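Local coordinates for 6-aminohexanoate-dimer hydrolase (Bacillus anthracis, PDB 4GB7), which probably hydrolyses the amide bond of the 6-aminohexanoate dimer, as a putative serine hydrolase of the beta-lactamase family, at residues 402-405 / 406-410; 226-229 / 230-234; 270-273 / 274-278. All blocks are in the same frame, centred on the assembly; numbering follows the deposited sequence.

Contact 1 of 3, residues 402-405 / 406-410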
loop_
_atom_site.group_PDB
_atom_site.type_symbol
_atom_site.label_atom_id
_atom_site.label_comp_id
_atom_site.label_asym_id
_atom_site.label_seq_id
_atom_site.Cartn_x
_atom_site.Cartn_y
_atom_site.Cartn_z
ATOM N N ILE A 402 2.646 -12.678 13.605
ATOM C CA ILE A 402 2.149 -11.339 13.992
ATOM C C ILE A 402 1.043 -10.870 13.070
ATOM O O ILE A 402 0.092 -10.213 13.523
ATOM C CB ILE A 402 3.283 -10.275 14.106
ATOM C CG1 ILE A 402 2.748 -8.986 14.790
ATOM C CG2 ILE A 402 3.974 -10.028 12.763
ATOM C CD1 ILE A 402 2.272 -9.171 16.226
ATOM N N HIS A 403 1.097 -11.233 11.798
ATOM C CA HIS A 403 0.025 -10.791 10.877
ATOM C C HIS A 403 -1.327 -11.323 11.315
ATOM O O HIS A 403 -2.307 -10.580 11.342
ATOM C CB HIS A 403 0.288 -11.242 9.473
ATOM C CG HIS A 403 -0.832 -10.881 8.507
ATOM N ND1 HIS A 403 -1.273 -9.623 8.333
ATOM C CD2 HIS A 403 -1.604 -11.689 7.669
ATOM C CE1 HIS A 403 -2.262 -9.615 7.403
ATOM N NE2 HIS A 403 -2.472 -10.883 7.007
ATOM N N SER A 404 -1.402 -12.609 11.662
ATOM C CA SER A 404 -2.662 -13.145 12.164
ATOM C C SER A 404 -3.093 -12.560 13.543
ATOM O O SER A 404 -4.275 -12.406 13.823
ATOM C CB SER A 404 -2.582 -14.670 12.279
ATOM O OG SER A 404 -3.792 -15.222 12.769
ATOM N N VAL A 405 -2.131 -12.325 14.416
ATOM C CA VAL A 405 -2.429 -11.637 15.666
ATOM C C VAL A 405 -3.076 -10.266 15.406
ATOM O O VAL A 405 -4.140 -9.953 15.961
ATOM C CB VAL A 405 -1.190 -11.479 16.563
ATOM C CG1 VAL A 405 -1.480 -10.587 17.775
ATOM C CG2 VAL A 405 -0.698 -12.872 17.014
ATOM N N TYR A 406 -2.480 -9.479 14.523
ATOM C CA TYR A 406 -3.040 -8.207 14.155
ATOM C C TYR A 406 -4.408 -8.323 13.498
ATOM O O TYR A 406 -5.322 -7.573 13.841
ATOM C CB TYR A 406 -2.066 -7.482 13.234
ATOM C CG TYR A 406 -0.806 -6.876 13.835
ATOM C CD1 TYR A 406 -0.632 -6.718 15.214
ATOM C CD2 TYR A 406 0.218 -6.451 12.997
ATOM C CE1 TYR A 406 0.476 -6.097 15.698
ATOM C CE2 TYR A 406 1.338 -5.833 13.467
ATOM C CZ TYR A 406 1.474 -5.679 14.831
ATOM O OH TYR A 406 2.579 -5.043 15.313
ATOM N N SER A 407 -4.564 -9.267 12.565
ATOM C CA SER A 407 -5.830 -9.387 11.866
ATOM C C SER A 407 -6.981 -9.671 12.821
ATOM O O SER A 407 -8.058 -9.099 12.705
ATOM C CB SER A 407 -5.751 -10.483 10.796
ATOM O OG SER A 407 -4.816 -10.114 9.805
ATOM N N ASN A 408 -6.718 -10.551 13.796
ATOM C CA ASN A 408 -7.701 -10.883 14.795
ATOM C C ASN A 408 -7.896 -9.726 15.788
ATOM O O ASN A 408 -9.021 -9.463 16.214
ATOM C CB ASN A 408 -7.287 -12.153 15.533
ATOM C CG ASN A 408 -7.687 -13.406 14.756
ATOM O OD1 ASN A 408 -8.890 -13.735 14.716
ATOM N ND2 ASN A 408 -6.697 -14.078 14.096
HETATM N N MSE A 409 -6.825 -9.039 16.152
HETATM C CA MSE A 409 -6.889 -7.874 17.060
HETATM C C MSE A 409 -7.781 -6.778 16.470
HETATM O O MSE A 409 -8.550 -6.111 17.184
HETATM C CB MSE A 409 -5.476 -7.337 17.245
HETATM C CG MSE A 409 -5.298 -6.104 18.079
HETATM SE SE MSE A 409 -3.401 -5.724 17.930
HETATM C CE MSE A 409 -3.478 -4.562 16.403
ATOM N N TYR A 410 -7.733 -6.606 15.144
ATOM C CA TYR A 410 -8.577 -5.562 14.543
ATOM C C TYR A 410 -10.078 -5.872 14.708
ATOM O O TYR A 410 -10.901 -4.980 14.903
ATOM C CB TYR A 410 -8.261 -5.408 13.081
ATOM C CG TYR A 410 -6.851 -4.991 12.730
ATOM C CD1 TYR A 410 -6.003 -4.375 13.622
ATOM C CD2 TYR A 410 -6.364 -5.261 11.492
ATOM C CE1 TYR A 410 -4.700 -4.046 13.250
ATOM C CE2 TYR A 410 -5.097 -4.924 11.118
ATOM C CZ TYR A 410 -4.241 -4.328 12.019
ATOM O OH TYR A 410 -2.950 -4.002 11.593
#

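Contact 2 of 3, residues 226-229 / 230-234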
loop_
_atom_site.group_PDB
_atom_site.type_symbol
_atom_site.label_atom_id
_atom_site.label_comp_id
_atom_site.label_asym_id
_atom_site.label_seq_id
_atom_site.Cartn_x
_atom_site.Cartn_y
_atom_site.Cartn_z
ATOM N N GLY A 226 21.402 -5.162 -14.952
ATOM C CA GLY A 226 19.995 -5.176 -14.711
ATOM C C GLY A 226 19.313 -3.877 -15.102
ATOM O O GLY A 226 19.901 -2.996 -15.750
ATOM N N PRO A 227 18.053 -3.730 -14.670
ATOM C CA PRO A 227 17.295 -2.533 -15.070
ATOM C C PRO A 227 17.873 -1.229 -14.511
ATOM O O PRO A 227 18.341 -1.190 -13.348
ATOM C CB PRO A 227 15.884 -2.857 -14.542
ATOM C CG PRO A 227 16.153 -3.708 -13.341
ATOM C CD PRO A 227 17.216 -4.637 -13.860
HETATM N N MSE A 228 17.846 -0.162 -15.321
HETATM C CA MSE A 228 18.380 1.146 -14.916
HETATM C C MSE A 228 17.301 2.145 -14.511
HETATM O O MSE A 228 17.601 3.162 -13.907
HETATM C CB MSE A 228 19.259 1.740 -16.042
HETATM C CG MSE A 228 20.496 0.881 -16.452
HETATM SE SE MSE A 228 21.748 0.670 -14.964
HETATM C CE MSE A 228 22.526 2.484 -15.008
ATOM N N LYS A 229 16.055 1.815 -14.842
ATOM C CA LYS A 229 14.889 2.578 -14.477
ATOM C C LYS A 229 13.740 1.590 -14.402
ATOM O O LYS A 229 13.838 0.499 -14.935
ATOM C CB LYS A 229 14.642 3.660 -15.506
ATOM C CG LYS A 229 14.323 3.157 -16.887
ATOM C CD LYS A 229 14.163 4.322 -17.843
ATOM C CE LYS A 229 13.765 3.865 -19.222
ATOM N NZ LYS A 229 13.340 5.000 -20.072
ATOM N N ILE A 230 12.638 1.974 -13.760
ATOM C CA ILE A 230 11.505 1.062 -13.534
ATOM C C ILE A 230 10.979 0.425 -14.835
ATOM O O ILE A 230 10.705 -0.779 -14.880
ATOM C CB ILE A 230 10.382 1.778 -12.744
ATOM C CG1 ILE A 230 10.839 2.090 -11.317
ATOM C CG2 ILE A 230 9.096 0.934 -12.699
ATOM C CD1 ILE A 230 9.904 3.075 -10.644
ATOM N N TYR A 231 10.840 1.206 -15.895
ATOM C CA TYR A 231 10.301 0.631 -17.094
ATOM C C TYR A 231 11.180 -0.451 -17.711
ATOM O O TYR A 231 10.659 -1.366 -18.387
ATOM C CB TYR A 231 10.002 1.718 -18.120
ATOM C CG TYR A 231 8.985 2.780 -17.708
ATOM C CD1 TYR A 231 8.042 2.557 -16.710
ATOM C CD2 TYR A 231 8.962 4.005 -18.328
ATOM C CE1 TYR A 231 7.125 3.516 -16.359
ATOM C CE2 TYR A 231 8.022 4.980 -17.980
ATOM C CZ TYR A 231 7.112 4.738 -16.995
ATOM O OH TYR A 231 6.171 5.685 -16.645
ATOM N N ASP A 232 12.488 -0.355 -17.496
ATOM C CA ASP A 232 13.426 -1.421 -17.916
ATOM C C ASP A 232 13.056 -2.773 -17.305
ATOM O O ASP A 232 13.135 -3.824 -17.937
ATOM C CB ASP A 232 14.867 -1.094 -17.504
ATOM C CG ASP A 232 15.506 0.020 -18.311
ATOM O OD1 ASP A 232 14.926 0.529 -19.326
ATOM O OD2 ASP A 232 16.649 0.359 -17.903
HETATM N N MSE A 233 12.680 -2.744 -16.041
HETATM C CA MSE A 233 12.252 -3.955 -15.346
HETATM C C MSE A 233 11.050 -4.586 -16.027
HETATM O O MSE A 233 10.974 -5.785 -16.181
HETATM C CB MSE A 233 11.964 -3.647 -13.862
HETATM C CG MSE A 233 11.488 -4.855 -13.050
HETATM SE SE MSE A 233 10.763 -4.426 -11.331
HETATM C CE MSE A 233 9.064 -3.712 -11.980
ATOM N N LEU A 234 10.096 -3.748 -16.429
ATOM C CA LEU A 234 8.891 -4.249 -17.069
ATOM C C LEU A 234 9.242 -4.919 -18.383
ATOM O O LEU A 234 8.613 -5.912 -18.741
ATOM C CB LEU A 234 7.913 -3.113 -17.294
ATOM C CG LEU A 234 7.412 -2.410 -16.018
ATOM C CD1 LEU A 234 6.448 -1.280 -16.393
ATOM C CD2 LEU A 234 6.840 -3.365 -14.956
#

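Contact 3 of 3, residues 270-273 / 274-278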
loop_
_atom_site.group_PDB
_atom_site.type_symbol
_atom_site.label_atom_id
_atom_site.label_comp_id
_atom_site.label_asym_id
_atom_site.label_seq_id
_atom_site.Cartn_x
_atom_site.Cartn_y
_atom_site.Cartn_z
ATOM N N ALA A 270 2.531 11.382 -9.160
ATOM C CA ALA A 270 2.452 12.226 -7.987
ATOM C C ALA A 270 1.443 13.343 -8.220
ATOM O O ALA A 270 0.637 13.626 -7.350
ATOM C CB ALA A 270 3.809 12.785 -7.569
ATOM N N GLU A 271 1.451 13.933 -9.411
ATOM C CA GLU A 271 0.516 15.024 -9.728
ATOM C C GLU A 271 -0.917 14.529 -9.798
ATOM O O GLU A 271 -1.848 15.200 -9.310
ATOM C CB GLU A 271 0.917 15.684 -11.030
ATOM C CG GLU A 271 2.149 16.547 -10.876
ATOM C CD GLU A 271 2.901 16.862 -12.187
ATOM O OE1 GLU A 271 2.623 16.332 -13.332
ATOM O OE2 GLU A 271 3.825 17.685 -12.059
ATOM N N ASN A 272 -1.103 13.343 -10.395
ATOM C CA ASN A 272 -2.402 12.699 -10.421
ATOM C C ASN A 272 -2.924 12.430 -9.020
ATOM O O ASN A 272 -4.083 12.712 -8.711
ATOM C CB ASN A 272 -2.367 11.407 -11.267
ATOM C CG ASN A 272 -2.591 11.668 -12.737
ATOM O OD1 ASN A 272 -3.739 11.899 -13.116
ATOM N ND2 ASN A 272 -1.524 11.634 -13.570
ATOM N N VAL A 273 -2.097 11.853 -8.155
ATOM C CA VAL A 273 -2.567 11.548 -6.832
ATOM C C VAL A 273 -2.898 12.826 -6.074
ATOM O O VAL A 273 -3.909 12.891 -5.346
ATOM C CB VAL A 273 -1.552 10.671 -6.035
ATOM C CG1 VAL A 273 -1.977 10.554 -4.567
ATOM C CG2 VAL A 273 -1.401 9.308 -6.684
ATOM N N SER A 274 -2.078 13.852 -6.243
ATOM C CA SER A 274 -2.334 15.155 -5.606
ATOM C C SER A 274 -3.619 15.806 -6.089
ATOM O O SER A 274 -4.466 16.176 -5.301
ATOM C CB SER A 274 -1.175 16.147 -5.848
ATOM O OG SER A 274 -1.469 17.408 -5.245
ATOM N N GLU A 275 -3.785 15.899 -7.400
ATOM C CA GLU A 275 -4.948 16.586 -7.945
ATOM C C GLU A 275 -6.260 15.842 -7.644
ATOM O O GLU A 275 -7.303 16.410 -7.322
ATOM C CB GLU A 275 -4.756 16.765 -9.455
ATOM C CG GLU A 275 -3.669 17.785 -9.768
ATOM C CD GLU A 275 -3.398 17.993 -11.230
ATOM O OE1 GLU A 275 -4.110 17.443 -12.059
ATOM O OE2 GLU A 275 -2.495 18.770 -11.542
ATOM N N ARG A 276 -6.202 14.523 -7.734
ATOM C CA ARG A 276 -7.411 13.723 -7.615
ATOM C C ARG A 276 -7.797 13.373 -6.186
ATOM O O ARG A 276 -8.982 13.121 -5.903
ATOM C CB ARG A 276 -7.254 12.465 -8.443
ATOM C CG ARG A 276 -7.209 12.714 -9.936
ATOM C CD ARG A 276 -6.679 11.513 -10.693
ATOM N NE ARG A 276 -6.737 11.733 -12.141
ATOM C CZ ARG A 276 -7.825 11.541 -12.895
ATOM N NH1 ARG A 276 -8.968 11.054 -12.378
ATOM N NH2 ARG A 276 -7.764 11.800 -14.202
ATOM N N ILE A 277 -6.822 13.273 -5.292
ATOM C CA ILE A 277 -7.073 12.729 -3.972
ATOM C C ILE A 277 -6.459 13.609 -2.880
ATOM O O ILE A 277 -7.181 14.053 -1.974
ATOM C CB ILE A 277 -6.553 11.265 -3.799
ATOM C CG1 ILE A 277 -7.227 10.350 -4.813
ATOM C CG2 ILE A 277 -6.621 10.831 -2.319
ATOM C CD1 ILE A 277 -6.616 8.957 -4.908
ATOM N N TRP A 278 -5.161 13.840 -2.955
ATOM C CA TRP A 278 -4.400 14.383 -1.788
ATOM C C TRP A 278 -4.764 15.829 -1.463
ATOM O O TRP A 278 -4.539 16.302 -0.365
ATOM C CB TRP A 278 -2.854 14.247 -1.959
ATOM C CG TRP A 278 -2.221 13.865 -0.657
ATOM C CD1 TRP A 278 -1.678 14.688 0.307
ATOM C CD2 TRP A 278 -2.152 12.522 -0.128
ATOM N NE1 TRP A 278 -1.261 13.952 1.390
ATOM C CE2 TRP A 278 -1.560 12.630 1.199
ATOM C CE3 TRP A 278 -2.525 11.270 -0.605
ATOM C CZ2 TRP A 278 -1.321 11.504 1.978
ATOM C CZ3 TRP A 278 -2.304 10.152 0.197
ATOM C CH2 TRP A 278 -1.696 10.260 1.434
HETATM O O HOH W 1 -5.103 13.792 -14.473
#

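Contact 1 of 3, residues 402-405 / 406-410
The carbonyl oxygen His403 O is gripped twice by Ser407, through Ser407 N at 2.9 Å and through its hydroxyl, where Ser407 OG donates to His403 O at 3.0 Å. The two donors come from opposite faces of the carbonyl plane, the hydroxyl well above it at 39°. The side chain folds back in this way because OG stands beside its own backbone N (chi1 -64°), and the same placement sets Ser407 OG over one face of the His403 imidazole, 3.5 Å from His403 CE1. One residue on, the pattern recurs with an amide: Asn408 ND2 gives a hydrogen bond of 3.0 Å to Ser404 O, while Asn408 N reaches that oxygen from the other face. These are i to i+4 pairings of the first turns of an alpha helix, each adding a side-chain donor to a carbonyl already used by the backbone.

Another flank of the helix is apolar. Ile402 CG1 lies over one face of the Tyr406 ring, 3.6 Å from its centroid and 15° off the normal, a CH-pi contact, and Ile402 CD1 reaches Tyr406 CE1 at 3.6 Å. Helix 402-417 packs here on the five-stranded antiparallel sheet of the beta-lactamase-type fold: Tyr406 meets His391 of strand 387-393 and Thr110 of strand 110-117, whereas Val405 and Met409 (selenomethionine) pack on Leu104 of helix 101-107 and Val91 of strand 90-92.

Contact 2 of 3, residues 226-229 / 230-234
Asp232, the third residue of helix 230-235, turns its carboxylate back on the amides that precede this N-terminal end, and its side chain can be followed atom by atom. Asp232 CB packs against Pro227 CB at 3.6 Å and lies 3.2 Å from Lys229 O. Beyond it, Asp232 CG sits 3.6 Å from Lys229 CG, the two side chains crossing at about a right angle. Asp232 OD1 meets the aliphatic part of the lysine, with Lys229 CE 3.5 Å away. The other oxygen, Asp232 OD2, accepts a hydrogen bond from Met228 N at 2.9 Å, with an N-H...O angle of 156°, on the lone pair directed away from OD1. Lys229 N adds a weak second bond to Asp232 OD2, long at 3.4 Å and bent to 131°. The carboxylate reaches both amides because CG lies beside the Asp232 backbone N (chi1 -72°), anti to the carbonyl carbon.

Lys229 holds the N-cap position, and its O accepts a weak bond from Asp232 N. Pro227 CB also reaches Met233 CB (selenomethionine), continuing the apolar side of the contact, while Pro227 lies on Gln210 and Ala214 of helix 206-214. Ile230 N is bound by Asp292, whose side chain also touches Lys229.

Chemically, one carboxylate oxygen accepts from two successive backbone amides just before the helix, unequally. The lysine ammonium makes no contact with the carboxylate: Lys229 NZ stays 4.8 Å from Asp232 OD1, so any attraction between the charges would act across that gap.

Contact 3 of 3, residues 270-273 / 274-278
Asn272 and Arg276 lie one turn apart on helix 269-278, whose last turn, 274-278, widens to a pi-type turn.

Among backbone bonds, the change of winding shows in a shared acceptor. Val273 O takes a hydrogen bond from Ile277 N in the i+4 manner, bent to 138°. Trp278 N also donates to Val273 O, in the i+5 manner, at 2.9 Å and a straighter 167°.

The polar side chains run alongside each other. Arg276 NE donates to Asn272 OD1 at 3.2 Å, in the carbonyl plane on a lone pair, with the amide and guanidinium planes 26° apart. The extended arginine chain carries NE to that oxygen. The other ends are held elsewhere: Asn272 ND2 by Thr265 and Ser268 O, Arg276 NH1 in a salt bridge to Glu156. Glu275 likewise pairs with Lys267.

In the apolar contact, Val273 CG1 comes to 4.1 Å from Trp278 CE3, the two side chains pointing the same way. Both also touch Val69 of strand 66-69, and Trp278 NE1 bonds to Glu285 O.

A water bridges the polar pair: it donates to Asn272 OD1 at 2.7 Å and accepts weakly from Arg276 NH2 at 3.3 Å.

From the N terminus, contact 2 comes first, where the loop after helix 206-214 turns into helix 230-235; contact 3 follows within helix 269-278, and contact 1 opens the final helix, 402-417. They run in series, without nesting or crossing, and each joins adjoining segments, so none closes a long loop. Contacts 2 and 3 are the nearer pair, about 10 Å apart at their nearest atoms, and helix 251-265 supplies neighbours to both. Contact 3 faces the four-stranded sheet through strands 66-69 and 287-290. Contact 1 lies across the chain's centre from both, against the five-stranded sheet, about 18 Å from contact 3 at nearest atoms.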